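Local coordinates for packaging enzyme P4 (Pseudomonas phage phi13, PDB 4BLP), which probably hydrolyses nucleoside triphosphates as a hexameric RecA-like motor that drives RNA into the viral capsid, at residues L201-F215 with I245-I257. Residues are numbered along the deposited sequence; the frame is centred on the assembly and turned at random.
With GOL (glycerol), chain J.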
ATOM      1  N   LEU D 201      22.049  19.780  18.483  1.00  9.07           N
ATOM      2  CA  LEU D 201      22.411  19.331  19.846  1.00  8.90           C
ATOM      3  C   LEU D 201      23.789  19.851  20.248  1.00 10.85           C
ATOM      4  O   LEU D 201      23.986  20.222  21.405  1.00 10.32           O
ATOM      5  CB  LEU D 201      22.380  17.798  19.938  1.00  8.50           C
ATOM      6  CG  LEU D 201      20.950  17.214  19.764  1.00  9.37           C
ATOM      7  CD1 LEU D 201      21.002  15.674  19.777  1.00  9.93           C
ATOM      8  CD2 LEU D 201      20.022  17.742  20.926  1.00  9.80           C
ATOM      9  N   LEU D 202      24.751  19.867  19.308  1.00  9.46           N
ATOM     10  CA  LEU D 202      26.094  20.390  19.628  1.00  8.73           C
ATOM     11  C   LEU D 202      26.047  21.876  19.992  1.00 11.30           C
ATOM     12  O   LEU D 202      26.618  22.286  21.021  1.00 11.61           O
ATOM     13  CB  LEU D 202      27.053  20.148  18.447  1.00  8.51           C
ATOM     14  CG  LEU D 202      27.552  18.701  18.332  1.00  9.33           C
ATOM     15  CD1 LEU D 202      28.080  18.429  16.867  1.00  9.99           C
ATOM     16  CD2 LEU D 202      28.655  18.452  19.343  1.00  9.24           C
ATOM     17  N   LEU D 203      25.371  22.677  19.184  1.00  9.77           N
ATOM     18  CA  LEU D 203      25.240  24.110  19.437  1.00  9.48           C
ATOM     19  C   LEU D 203      24.498  24.384  20.748  1.00 11.60           C
ATOM     20  O   LEU D 203      24.951  25.187  21.533  1.00 11.72           O
ATOM     21  CB  LEU D 203      24.493  24.770  18.280  1.00  9.11           C
ATOM     22  CG  LEU D 203      25.333  24.933  17.005  1.00 10.59           C
ATOM     23  CD1 LEU D 203      24.428  25.187  15.847  1.00 11.51           C
ATOM     24  CD2 LEU D 203      26.418  26.072  17.163  1.00 12.45           C
ATOM     25  N   ALA D 204      23.383  23.689  21.002  1.00  9.66           N
ATOM     26  CA  ALA D 204      22.623  23.910  22.243  1.00 10.10           C
ATOM     27  C   ALA D 204      23.444  23.485  23.469  1.00 12.74           C
ATOM     28  O   ALA D 204      23.451  24.186  24.498  1.00 12.80           O
ATOM     29  CB  ALA D 204      21.300  23.147  22.174  1.00 10.66           C
ATOM     30  N   THR D 205      24.181  22.363  23.359  1.00 10.11           N
ATOM     31  CA  THR D 205      25.028  21.878  24.466  1.00  9.84           C
ATOM     32  C   THR D 205      26.138  22.907  24.738  1.00 15.59           C
ATOM     33  O   THR D 205      26.536  23.097  25.916  1.00 13.84           O
ATOM     34  CB  THR D 205      25.578  20.471  24.139  1.00 12.35           C
ATOM     35  OG1 THR D 205      24.450  19.579  24.014  1.00 12.21           O
ATOM     36  CG2 THR D 205      26.511  19.907  25.234  1.00  9.97           C
ATOM     37  N   ALA D 206      26.619  23.575  23.649  1.00 13.07           N
ATOM     38  CA  ALA D 206      27.653  24.637  23.719  1.00 13.26           C
ATOM     39  C   ALA D 206      27.075  25.997  24.110  1.00 17.90           C
ATOM     40  O   ALA D 206      27.761  27.025  23.977  1.00 18.75           O
ATOM     41  CB  ALA D 206      28.379  24.737  22.387  1.00 13.15           C
ATOM     42  N   ASP D 207      25.827  26.003  24.598  1.00 14.67           N
ATOM     43  CA  ASP D 207      25.106  27.159  25.158  1.00 15.57           C
ATOM     44  C   ASP D 207      24.722  28.234  24.124  1.00 18.42           C
ATOM     45  O   ASP D 207      24.587  29.411  24.480  1.00 18.18           O
ATOM     46  CB  ASP D 207      25.902  27.825  26.322  1.00 19.76           C
ATOM     47  CG  ASP D 207      25.024  28.608  27.294  1.00 38.47           C
ATOM     48  OD1 ASP D 207      23.812  28.279  27.411  1.00 39.57           O
ATOM     49  OD2 ASP D 207      25.529  29.581  27.894  1.00 46.74           O
ATOM     50  N   TYR D 208      24.519  27.828  22.856  1.00 13.12           N
ATOM     51  CA  TYR D 208      23.983  28.724  21.840  1.00 11.11           C
ATOM     52  C   TYR D 208      22.467  28.673  21.878  1.00 13.42           C
ATOM     53  O   TYR D 208      21.892  27.588  22.026  1.00 12.60           O
ATOM     54  CB  TYR D 208      24.425  28.288  20.424  1.00 12.02           C
ATOM     55  CG  TYR D 208      25.863  28.566  20.097  1.00 14.90           C
ATOM     56  CD1 TYR D 208      26.875  27.717  20.533  1.00 17.09           C
ATOM     57  CD2 TYR D 208      26.213  29.650  19.311  1.00 18.33           C
ATOM     58  CE1 TYR D 208      28.216  27.986  20.257  1.00 20.16           C
ATOM     59  CE2 TYR D 208      27.548  29.915  19.001  1.00 20.80           C
ATOM     60  CZ  TYR D 208      28.548  29.098  19.507  1.00 22.93           C
ATOM     61  OH  TYR D 208      29.864  29.336  19.179  1.00 23.41           O
ATOM     62  N   ARG D 209      21.817  29.822  21.658  1.00 11.04           N
ATOM     63  CA  ARG D 209      20.379  29.826  21.412  1.00 11.61           C
ATOM     64  C   ARG D 209      20.273  29.486  19.947  1.00 13.40           C
ATOM     65  O   ARG D 209      20.618  30.323  19.108  1.00 13.55           O
ATOM     66  CB  ARG D 209      19.711  31.193  21.726  1.00 15.06           C
ATOM     67  CG  ARG D 209      18.227  31.242  21.259  1.00 18.22           C
ATOM     68  CD  ARG D 209      17.317  30.183  21.927  1.00 18.03           C
ATOM     69  NE  ARG D 209      17.305  30.352  23.384  1.00 17.27           N
ATOM     70  CZ  ARG D 209      17.662  29.424  24.261  1.00 24.67           C
ATOM     71  NH1 ARG D 209      17.943  28.189  23.855  1.00 20.69           N
ATOM     72  NH2 ARG D 209      17.699  29.708  25.556  1.00 19.35           N
ATOM     73  N   VAL D 210      19.833  28.264  19.648  1.00 11.11           N
ATOM     74  CA  VAL D 210      19.805  27.782  18.266  1.00 11.24           C
ATOM     75  C   VAL D 210      18.373  27.637  17.791  1.00 14.25           C
ATOM     76  O   VAL D 210      17.511  27.091  18.493  1.00 14.96           O
ATOM     77  CB  VAL D 210      20.635  26.449  18.106  1.00 15.74           C
ATOM     78  CG1 VAL D 210      20.305  25.421  19.173  1.00 15.95           C
ATOM     79  CG2 VAL D 210      20.478  25.831  16.711  1.00 14.80           C
ATOM     80  N   VAL D 211      18.133  28.113  16.575  1.00 10.11           N
ATOM     81  CA  VAL D 211      16.819  28.019  15.917  1.00 10.19           C
ATOM     82  C   VAL D 211      17.013  27.192  14.669  1.00 12.07           C
ATOM     83  O   VAL D 211      18.021  27.362  13.988  1.00 13.52           O
ATOM     84  CB  VAL D 211      16.307  29.453  15.593  1.00 16.55           C
ATOM     85  CG1 VAL D 211      15.216  29.428  14.515  1.00 19.35           C
ATOM     86  CG2 VAL D 211      15.867  30.178  16.881  1.00 16.13           C
ATOM     87  N   ILE D 212      16.054  26.331  14.351  1.00  8.43           N
ATOM     88  CA  ILE D 212      16.110  25.511  13.137  1.00  7.92           C
ATOM     89  C   ILE D 212      15.068  26.000  12.151  1.00 12.51           C
ATOM     90  O   ILE D 212      13.870  25.955  12.431  1.00 11.65           O
ATOM     91  CB  ILE D 212      15.934  24.004  13.429  1.00 10.94           C
ATOM     92  CG1 ILE D 212      17.054  23.549  14.421  1.00 12.27           C
ATOM     93  CG2 ILE D 212      16.010  23.193  12.128  1.00 13.31           C
ATOM     94  CD1 ILE D 212      16.526  22.673  15.513  1.00 16.29           C
ATOM     95  N   ASP D 213      15.556  26.437  10.978  1.00 10.34           N
ATOM     96  CA  ASP D 213      14.737  26.895   9.874  1.00  9.31           C
ATOM     97  C   ASP D 213      14.980  25.941   8.710  1.00 13.47           C
ATOM     98  O   ASP D 213      15.922  26.153   7.955  1.00 12.15           O
ATOM     99  CB  ASP D 213      15.096  28.346   9.505  1.00 12.03           C
ATOM    100  CG  ASP D 213      14.249  28.905   8.392  1.00 19.24           C
ATOM    101  OD1 ASP D 213      13.185  28.309   8.100  1.00 18.09           O
ATOM    102  OD2 ASP D 213      14.691  29.881   7.745  1.00 26.26           O
ATOM    103  N   SER D 214      14.217  24.836   8.610  1.00  9.84           N
ATOM    104  CA  SER D 214      13.016  24.550   9.420  1.00  9.16           C
ATOM    105  C   SER D 214      12.796  23.044   9.516  1.00 12.00           C
ATOM    106  O   SER D 214      13.644  22.260   9.056  1.00  9.70           O
ATOM    107  CB  SER D 214      11.797  25.172   8.714  1.00  9.67           C
ATOM    108  OG  SER D 214      11.508  24.446   7.522  1.00 13.53           O
ATOM    109  N   PHE D 215      11.627  22.634  10.042  1.00  9.43           N
ATOM    110  CA  PHE D 215      11.280  21.217  10.103  1.00  8.89           C
ATOM    111  C   PHE D 215      10.381  20.817   8.923  1.00 12.96           C
ATOM    112  O   PHE D 215       9.727  19.772   8.979  1.00 10.97           O
ATOM    113  CB  PHE D 215      10.605  20.899  11.470  1.00  9.67           C
ATOM    114  CG  PHE D 215      11.531  20.575  12.617  1.00 12.11           C
ATOM    115  CD1 PHE D 215      12.906  20.730  12.492  1.00 11.50           C
ATOM    116  CD2 PHE D 215      11.031  20.075  13.824  1.00 13.94           C
ATOM    117  CE1 PHE D 215      13.769  20.429  13.566  1.00 11.85           C
ATOM    118  CE2 PHE D 215      11.900  19.737  14.888  1.00 13.67           C
ATOM    119  CZ  PHE D 215      13.264  19.927  14.760  1.00 10.65           C
ATOM    120  N   ILE D 245      14.359  13.654  23.694  1.00  8.39           N
ATOM    121  CA  ILE D 245      15.831  13.497  23.554  1.00  8.85           C
ATOM    122  C   ILE D 245      16.464  14.813  24.035  1.00 10.95           C
ATOM    123  O   ILE D 245      17.426  14.804  24.809  1.00 10.21           O
ATOM    124  CB  ILE D 245      16.236  13.180  22.071  1.00 12.07           C
ATOM    125  CG1 ILE D 245      15.870  11.726  21.727  1.00 13.12           C
ATOM    126  CG2 ILE D 245      17.729  13.540  21.787  1.00 14.42           C
ATOM    127  CD1 ILE D 245      16.728  10.630  22.517  1.00 15.75           C
ATOM    128  N   CYS D 246      15.909  15.957  23.602  1.00  8.83           N
ATOM    129  CA  CYS D 246      16.436  17.262  24.077  1.00  8.96           C
ATOM    130  C   CYS D 246      16.334  17.368  25.618  1.00 12.38           C
ATOM    131  O   CYS D 246      17.280  17.826  26.277  1.00 11.26           O
ATOM    132  CB  CYS D 246      15.683  18.415  23.428  1.00 10.06           C
ATOM    133  SG  CYS D 246      15.957  18.580  21.654  1.00 12.20           S
ATOM    134  N   ALA D 247      15.186  16.953  26.185  1.00  9.63           N
ATOM    135  CA  ALA D 247      14.982  17.012  27.635  1.00  8.75           C
ATOM    136  C   ALA D 247      16.029  16.139  28.339  1.00 10.52           C
ATOM    137  O   ALA D 247      16.605  16.567  29.337  1.00 11.72           O
ATOM    138  CB  ALA D 247      13.564  16.567  28.001  1.00  9.35           C
ATOM    139  N   GLU D 248      16.261  14.905  27.834  1.00  8.62           N
ATOM    140  CA  GLU D 248      17.256  13.995  28.437  1.00 10.50           C
ATOM    141  C   GLU D 248      18.666  14.639  28.437  1.00 15.13           C
ATOM    142  O   GLU D 248      19.445  14.450  29.378  1.00 14.01           O
ATOM    143  CB  GLU D 248      17.260  12.665  27.651  1.00 12.60           C
ATOM    144  CG  GLU D 248      18.355  11.693  28.086  1.00 18.41           C
ATOM    145  CD  GLU D 248      18.277  11.209  29.521  1.00 28.51           C
ATOM    146  OE1 GLU D 248      17.194  11.297  30.141  1.00 24.29           O
ATOM    147  OE2 GLU D 248      19.305  10.712  30.021  1.00 30.91           O
ATOM    148  N   LEU D 249      18.979  15.394  27.370  1.00 10.56           N
ATOM    149  CA  LEU D 249      20.306  16.016  27.198  1.00 10.88           C
ATOM    150  C   LEU D 249      20.382  17.421  27.842  1.00 14.84           C
ATOM    151  O   LEU D 249      21.439  18.057  27.783  1.00 12.51           O
ATOM    152  CB  LEU D 249      20.629  16.073  25.687  1.00 11.09           C
ATOM    153  CG  LEU D 249      20.643  14.681  24.980  1.00 11.81           C
ATOM    154  CD1 LEU D 249      20.782  14.833  23.486  1.00 12.94           C
ATOM    155  CD2 LEU D 249      21.772  13.783  25.559  1.00 13.90           C
ATOM    156  N   GLY D 250      19.282  17.857  28.457  1.00 10.86           N
ATOM    157  CA  GLY D 250      19.199  19.145  29.155  1.00 12.23           C
ATOM    158  C   GLY D 250      19.365  20.358  28.244  1.00 14.65           C
ATOM    159  O   GLY D 250      19.866  21.397  28.671  1.00 14.50           O
ATOM    160  N   VAL D 251      18.888  20.264  27.008  1.00 10.30           N
ATOM    161  CA  VAL D 251      18.997  21.368  26.056  1.00  8.87           C
ATOM    162  C   VAL D 251      17.625  21.804  25.592  1.00 13.52           C
ATOM    163  O   VAL D 251      16.642  21.064  25.740  1.00 13.23           O
ATOM    164  CB  VAL D 251      19.898  21.007  24.831  1.00 12.02           C
ATOM    165  CG1 VAL D 251      21.332  20.694  25.278  1.00 12.02           C
ATOM    166  CG2 VAL D 251      19.299  19.855  23.982  1.00 11.47           C
ATOM    167  N   LEU D 252      17.579  22.993  24.976  1.00  9.65           N
ATOM    168  CA  LEU D 252      16.356  23.489  24.354  1.00 10.68           C
ATOM    169  C   LEU D 252      16.644  23.786  22.892  1.00 11.89           C
ATOM    170  O   LEU D 252      17.593  24.536  22.595  1.00 11.27           O
ATOM    171  CB  LEU D 252      15.820  24.752  25.066  1.00 11.79           C
ATOM    172  CG  LEU D 252      14.625  25.419  24.368  1.00 15.41           C
ATOM    173  CD1 LEU D 252      13.373  24.536  24.470  1.00 14.97           C
ATOM    174  CD2 LEU D 252      14.297  26.764  25.053  1.00 16.83           C
ATOM    175  N   LEU D 253      15.867  23.193  21.989  1.00  8.81           N
ATOM    176  CA  LEU D 253      15.942  23.487  20.561  1.00  8.95           C
ATOM    177  C   LEU D 253      14.682  24.236  20.184  1.00 12.55           C
ATOM    178  O   LEU D 253      13.620  23.964  20.749  1.00 12.16           O
ATOM    179  CB  LEU D 253      16.059  22.213  19.669  1.00  9.18           C
ATOM    180  CG  LEU D 253      17.324  21.381  19.868  1.00 11.66           C
ATOM    181  CD1 LEU D 253      17.383  20.220  18.866  1.00 10.52           C
ATOM    182  CD2 LEU D 253      18.569  22.236  19.804  1.00 15.94           C
ATOM    183  N   VAL D 254      14.800  25.170  19.238  1.00 10.63           N
ATOM    184  CA  VAL D 254      13.664  25.950  18.738  1.00  8.86           C
ATOM    185  C   VAL D 254      13.542  25.612  17.263  1.00 11.08           C
ATOM    186  O   VAL D 254      14.564  25.614  16.573  1.00  9.87           O
ATOM    187  CB  VAL D 254      13.822  27.464  18.974  1.00 11.50           C
ATOM    188  CG1 VAL D 254      12.601  28.220  18.417  1.00 11.49           C
ATOM    189  CG2 VAL D 254      14.007  27.752  20.477  1.00 11.61           C
ATOM    190  N   ALA D 255      12.349  25.262  16.776  1.00  9.06           N
ATOM    191  CA  ALA D 255      12.247  24.939  15.346  1.00  9.65           C
ATOM    192  C   ALA D 255      10.991  25.510  14.728  1.00 14.00           C
ATOM    193  O   ALA D 255       9.939  25.424  15.351  1.00 12.77           O
ATOM    194  CB  ALA D 255      12.250  23.430  15.169  1.00  9.99           C
ATOM    195  N   ALA D 256      11.096  26.040  13.490  1.00 10.34           N
ATOM    196  CA  ALA D 256       9.924  26.489  12.723  1.00 11.25           C
ATOM    197  C   ALA D 256       9.261  25.277  12.076  1.00 14.01           C
ATOM    198  O   ALA D 256       9.952  24.390  11.550  1.00 10.26           O
ATOM    199  CB  ALA D 256      10.339  27.498  11.645  1.00 11.96           C
ATOM    200  N   ILE D 257       7.929  25.231  12.085  1.00  9.30           N
ATOM    201  CA  ILE D 257       7.241  24.145  11.417  1.00 10.52           C
ATOM    202  C   ILE D 257       5.912  24.622  10.845  1.00 14.94           C
ATOM    203  O   ILE D 257       5.237  25.454  11.455  1.00 12.67           O
ATOM    204  CB  ILE D 257       7.064  22.931  12.395  1.00 15.08           C
ATOM    205  CG1 ILE D 257       6.680  21.651  11.652  1.00 15.24           C
ATOM    206  CG2 ILE D 257       6.080  23.240  13.556  1.00 17.82           C
ATOM    207  CD1 ILE D 257       6.835  20.371  12.552  1.00 18.11           C
TER
HETATM  208  C1  GOL J1307      21.151  28.139  25.235  1.00 28.28           C
HETATM  209  O1  GOL J1307      21.233  29.091  26.286  1.00 29.69           O
HETATM  210  C2  GOL J1307      20.447  26.904  25.744  1.00 25.47           C
HETATM  211  O2  GOL J1307      19.112  27.260  26.124  1.00 23.71           O
HETATM  212  C3  GOL J1307      20.404  25.787  24.726  1.00 22.04           C
HETATM  213  O3  GOL J1307      19.990  24.566  25.345  1.00 15.51           O
HETATM  214  O   HOH W   1      23.778  18.134  26.318  1.00 17.47           O
HETATM  215  O   HOH W   2      17.949  26.900  21.316  1.00 14.04           O
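The methyl of A255 sits squarely over the F215 ring, its CB 3.5 Å from the ring centroid and only 5° off the normal, a CH-pi contact centred on the aromatic face. F215 takes a first torsion of -86°, with CG beside its own N, and this folds the ring back along the sheet; I257 CD1 lies near the ring plane, at its edge, and touches F215 CB. The backbone fixes the same register: F215 N reaches A256 O nearly straight, past the cis peptide before S214, while I212 lies between two rungs, its N on V254 O at 2.8 Å and its O taking A256 N. Strands 210-213 and 252-257 are parallel neighbours inside the RecA-like P-loop NTPase core, joined by a crossover through helices 216-221 and 233-248, and A256 borders the probable Walker A loop. At the other end, both L201 methyls touch L249 CD1, CD1 at 3.8 Å, and CD2 also reaches V251 CG2, with the side chains crossing at about a right angle. L253 CD2 nestles against both A204 CB and V210 CG1, each 3.7 Å away, so one methyl touches helix and strand together. R209, bent at its second and third torsions, has L252 CD2 over one guanidinium face, offset toward the rim. At its edge, NH1 and NH2 both grip O2 of a glycerol, probably from the crystallisation liquor, whose O3 accepts from L252 N. A water accepts from R209 NH1 and V210 N and donates to L252 O; another bridges T205 OG1 and L249 O.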